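Local coordinates for geranyltranstransferase (Pseudomonas aeruginosa pao1, PDB 3ZMB), which catalyses the condensation of geranyl diphosphate with isopentenyl diphosphate to give farnesyl diphosphate, the C15 precursor of longer isoprenoids, at the 3-(2-oxo-1,3-benzoxazol-3(2H)-yl)propanoic acid site. Coordinates in Å, arbitrary orientation; residue numbers count along the deposited sequence, not the author numbering.

The 3-(2-oxo-1,3-benzoxazol-3(2H)-yl)propanoic acid site. Residues 3-4, 7, 45, 47-48, 50, 77, 186, 215, 219, 287, 290-291. With 6H6 (3-(2-oxo-1,3-benzoxazol-3(2H)-yl)propanoic acid), chain B; 6H6 (3-(2-oxo-1,3-benzoxazol-3(2H)-yl)propanoic acid), chain C.
Phe219 (chi1 -178°) and Tyr290 both carry CG anti to the backbone N, and each lays a ring face against one of two copies of the benzoxazolone fragment, both poorly ordered. The Phe219 ring, from helix 202-227, lies nearly parallel to the chain C bicycle, with centroids 3.5 Å apart over the oxazolone ring. On the opposite face of that heterocycle sits Val47, whose CG2, anti to its own carbonyl carbon, is 3.6 Å from C2, so the bicycle is sandwiched between aromatic and methyl. The same Val47 CG2 also touches the other copy, 3.8 Å from chain B C5. Ile291 CD1 packs at the chain C benzo carbon C4.

The propanoate of this copy reaches Arg48, whose side chain runs extended from CG to NE and presents its guanidinium edge-on. NH1 donates to the carboxylate O at 3.0 Å in a salt bridge, almost straight (161° at H) and in the guanidinium plane. His77 ND1 sits above the centre of one guanidinium face, which probably steadies the group's rotation.

The chain B copy is gripped by different contacts. Tyr290 stacks on one face, somewhat tilted. Gln7, bent at chi2 (-85°), places CG over the other face, 3.8 Å from C4. Its amide is fixed by NE2 donating to a lone pair of Lys45 O (3.0 Å). The carboxylate OXT pairs with two waters, one 2.9 Å from OXT and shared with Ala4 O, the other also meeting Gln7 OE1. Lys45 NZ, poorly ordered, lies 3.5 Å from OXT, a long salt bridge whose hydrogen bond is weak.

Lys45 and Arg48 belong to the family's conserved GGKRxRP segment, which binds isopentenyl diphosphate. The fragment pocket, between helices 3-19, 47-58, 202-227 and 282-293, lies beside that site and probably corresponds to the allosteric inhibitor pocket of human farnesyl diphosphate synthase.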
loop_
_atom_site.group_PDB
_atom_site.type_symbol
_atom_site.label_atom_id
_atom_site.label_comp_id
_atom_site.label_asym_id
_atom_site.label_seq_id
_atom_site.Cartn_x
_atom_site.Cartn_y
_atom_site.Cartn_z
ATOM N N ILE A 3 30.135 8.762 10.497
ATOM C CA ILE A 3 28.765 8.190 10.258
ATOM C C ILE A 3 27.667 9.123 10.831
ATOM O O ILE A 3 26.586 9.286 10.221
ATOM C CB ILE A 3 28.695 6.743 10.735
ATOM C CG1 ILE A 3 27.369 6.075 10.394
ATOM C CG2 ILE A 3 28.894 6.654 12.251
ATOM C CD1 ILE A 3 27.149 5.888 8.896
ATOM N N ALA A 4 27.919 9.766 11.974
ATOM C CA ALA A 4 26.905 10.653 12.501
ATOM C C ALA A 4 26.574 11.764 11.492
ATOM O O ALA A 4 25.407 12.101 11.335
ATOM C CB ALA A 4 27.275 11.237 13.880
ATOM N N GLN A 7 24.632 10.356 8.562
ATOM C CA GLN A 7 23.261 10.214 8.987
ATOM C C GLN A 7 22.490 11.572 9.012
ATOM O O GLN A 7 21.371 11.690 8.489
ATOM C CB GLN A 7 23.259 9.549 10.369
ATOM C CG GLN A 7 21.903 9.286 10.960
ATOM C CD GLN A 7 21.337 10.460 11.695
ATOM O OE1 GLN A 7 22.045 11.122 12.450
ATOM N NE2 GLN A 7 20.015 10.712 11.530
ATOM N N LYS A 45 15.517 8.801 13.042
ATOM C CA LYS A 45 16.891 8.796 12.550
ATOM C C LYS A 45 17.046 8.462 11.041
ATOM O O LYS A 45 18.079 8.726 10.501
ATOM C CB LYS A 45 17.775 7.896 13.415
ATOM C CG LYS A 45 18.017 8.396 14.838
ATOM C CD LYS A 45 18.566 9.839 14.857
ATOM C CE LYS A 45 18.362 10.550 16.194
ATOM N NZ LYS A 45 18.757 11.994 16.089
ATOM N N VAL A 47 17.213 5.662 9.175
ATOM C CA VAL A 47 18.166 4.592 8.802
ATOM C C VAL A 47 17.878 4.025 7.438
ATOM O O VAL A 47 18.804 3.787 6.666
ATOM C CB VAL A 47 18.162 3.458 9.810
ATOM C CG1 VAL A 47 19.233 2.455 9.453
ATOM C CG2 VAL A 47 18.533 4.013 11.171
ATOM N N ARG A 48 16.585 3.882 7.085
ATOM C CA ARG A 48 16.254 3.279 5.808
ATOM C C ARG A 48 16.613 4.213 4.654
ATOM O O ARG A 48 17.236 3.803 3.691
ATOM C CB ARG A 48 14.828 2.786 5.821
ATOM C CG ARG A 48 14.753 1.502 6.689
ATOM C CD ARG A 48 13.384 1.288 7.316
ATOM N NE ARG A 48 13.425 0.270 8.331
ATOM C CZ ARG A 48 13.755 0.490 9.597
ATOM N NH1 ARG A 48 13.984 1.725 10.053
ATOM N NH2 ARG A 48 13.721 -0.531 10.436
ATOM N N LEU A 50 19.024 6.500 4.821
ATOM C CA LEU A 50 20.474 6.432 4.869
ATOM C C LEU A 50 20.959 5.269 4.000
ATOM O O LEU A 50 21.858 5.417 3.179
ATOM C CB LEU A 50 20.980 6.265 6.307
ATOM C CG LEU A 50 22.470 6.451 6.617
ATOM C CD1 LEU A 50 22.665 6.496 8.128
ATOM C CD2 LEU A 50 23.321 5.339 6.063
ATOM N N HIS A 77 8.018 2.351 6.480
ATOM C CA HIS A 77 8.418 2.235 7.884
ATOM C C HIS A 77 7.487 2.990 8.845
ATOM O O HIS A 77 7.010 2.410 9.804
ATOM C CB HIS A 77 9.846 2.739 8.019
ATOM C CG HIS A 77 10.392 2.669 9.400
ATOM N ND1 HIS A 77 10.472 1.501 10.127
ATOM C CD2 HIS A 77 10.921 3.636 10.175
ATOM C CE1 HIS A 77 11.010 1.768 11.301
ATOM N NE2 HIS A 77 11.277 3.061 11.357
ATOM N N ILE A 186 14.813 -3.413 5.381
ATOM C CA ILE A 186 16.232 -3.017 5.347
ATOM C C ILE A 186 16.910 -3.392 4.023
ATOM O O ILE A 186 17.604 -2.575 3.383
ATOM C CB ILE A 186 16.969 -3.575 6.579
ATOM C CG1 ILE A 186 16.522 -2.756 7.809
ATOM C CG2 ILE A 186 18.497 -3.516 6.423
ATOM C CD1 ILE A 186 16.773 -3.453 9.082
ATOM N N ILE A 215 23.782 -6.627 8.375
ATOM C CA ILE A 215 23.571 -5.532 9.297
ATOM C C ILE A 215 22.211 -5.581 9.984
ATOM O O ILE A 215 22.093 -5.140 11.112
ATOM C CB ILE A 215 23.774 -4.137 8.685
ATOM C CG1 ILE A 215 22.875 -3.890 7.500
ATOM C CG2 ILE A 215 25.197 -4.004 8.234
ATOM C CD1 ILE A 215 22.392 -2.457 7.542
ATOM N N PHE A 219 22.122 -5.553 14.059
ATOM C CA PHE A 219 21.448 -4.613 14.811
ATOM C C PHE A 219 20.587 -5.259 15.910
ATOM O O PHE A 219 20.528 -4.755 17.006
ATOM C CB PHE A 219 20.562 -3.744 13.939
ATOM C CG PHE A 219 19.870 -2.715 14.737
ATOM C CD1 PHE A 219 20.573 -1.582 15.149
ATOM C CD2 PHE A 219 18.540 -2.880 15.169
ATOM C CE1 PHE A 219 19.979 -0.629 15.985
ATOM C CE2 PHE A 219 17.955 -1.924 15.984
ATOM C CZ PHE A 219 18.673 -0.805 16.402
ATOM N N LEU A 287 28.710 2.428 8.762
ATOM C CA LEU A 287 27.449 2.076 9.369
ATOM C C LEU A 287 27.504 0.689 10.012
ATOM O O LEU A 287 27.005 0.515 11.136
ATOM C CB LEU A 287 26.302 2.111 8.338
ATOM C CG LEU A 287 24.900 1.649 8.894
ATOM C CD1 LEU A 287 24.408 2.627 9.936
ATOM C CD2 LEU A 287 23.832 1.446 7.832
ATOM N N TYR A 290 29.372 0.976 13.174
ATOM C CA TYR A 290 28.617 1.781 14.135
ATOM C C TYR A 290 27.590 0.902 14.888
ATOM O O TYR A 290 27.459 0.969 16.110
ATOM C CB TYR A 290 27.946 2.951 13.428
ATOM C CG TYR A 290 26.938 3.587 14.303
ATOM C CD1 TYR A 290 27.318 4.460 15.309
ATOM C CD2 TYR A 290 25.605 3.225 14.202
ATOM C CE1 TYR A 290 26.383 4.991 16.175
ATOM C CE2 TYR A 290 24.659 3.736 15.059
ATOM C CZ TYR A 290 25.055 4.624 16.047
ATOM O OH TYR A 290 24.083 5.130 16.899
ATOM N N ILE A 291 26.891 0.059 14.160
ATOM C CA ILE A 291 25.854 -0.847 14.709
ATOM C C ILE A 291 26.353 -1.742 15.820
ATOM O O ILE A 291 25.689 -1.856 16.861
ATOM C CB ILE A 291 25.200 -1.696 13.580
ATOM C CG1 ILE A 291 24.323 -0.771 12.740
ATOM C CG2 ILE A 291 24.386 -2.881 14.114
ATOM C CD1 ILE A 291 24.086 -1.304 11.369
HETATM O O 6H6 B . 21.388 9.391 16.479
HETATM N N1 6H6 B . 23.932 7.624 14.989
HETATM O O1 6H6 B . 26.079 8.412 14.794
HETATM C C2 6H6 B . 25.082 7.804 14.356
HETATM O O2 6H6 B . 24.989 7.211 13.119
HETATM C C3 6H6 B . 23.778 6.644 13.002
HETATM C C4 6H6 B . 23.183 5.878 11.988
HETATM C C5 6H6 B . 21.880 5.410 12.123
HETATM C C6 6H6 B . 21.197 5.684 13.300
HETATM C C7 6H6 B . 21.809 6.420 14.327
HETATM C C8 6H6 B . 23.102 6.907 14.197
HETATM C C9 6H6 B . 23.619 8.118 16.343
HETATM C C10 6H6 B . 23.709 9.667 16.420
HETATM C C11 6H6 B . 22.311 10.223 16.283
HETATM O OXT 6H6 B . 22.183 11.435 15.961
HETATM O O 6H6 C . 14.410 1.565 13.063
HETATM N N1 6H6 C . 18.238 0.689 13.583
HETATM O O1 6H6 C . 19.333 2.543 14.382
HETATM C C2 6H6 C . 19.294 1.527 13.671
HETATM O O2 6H6 C . 20.327 1.098 12.841
HETATM C C3 6H6 C . 19.845 -0.050 12.258
HETATM C C4 6H6 C . 20.421 -0.915 11.362
HETATM C C5 6H6 C . 19.712 -2.010 10.922
HETATM C C6 6H6 C . 18.432 -2.221 11.404
HETATM C C7 6H6 C . 17.814 -1.365 12.295
HETATM C C8 6H6 C . 18.539 -0.281 12.715
HETATM C C9 6H6 C . 16.917 0.768 14.297
HETATM C C10 6H6 C . 16.284 2.147 14.368
HETATM C C11 6H6 C . 15.292 2.380 13.242
HETATM O OXT 6H6 C . 15.412 3.416 12.605
HETATM O O HOH W 1 23.781 12.298 13.652
HETATM O O HOH W 2 20.877 13.279 13.690
#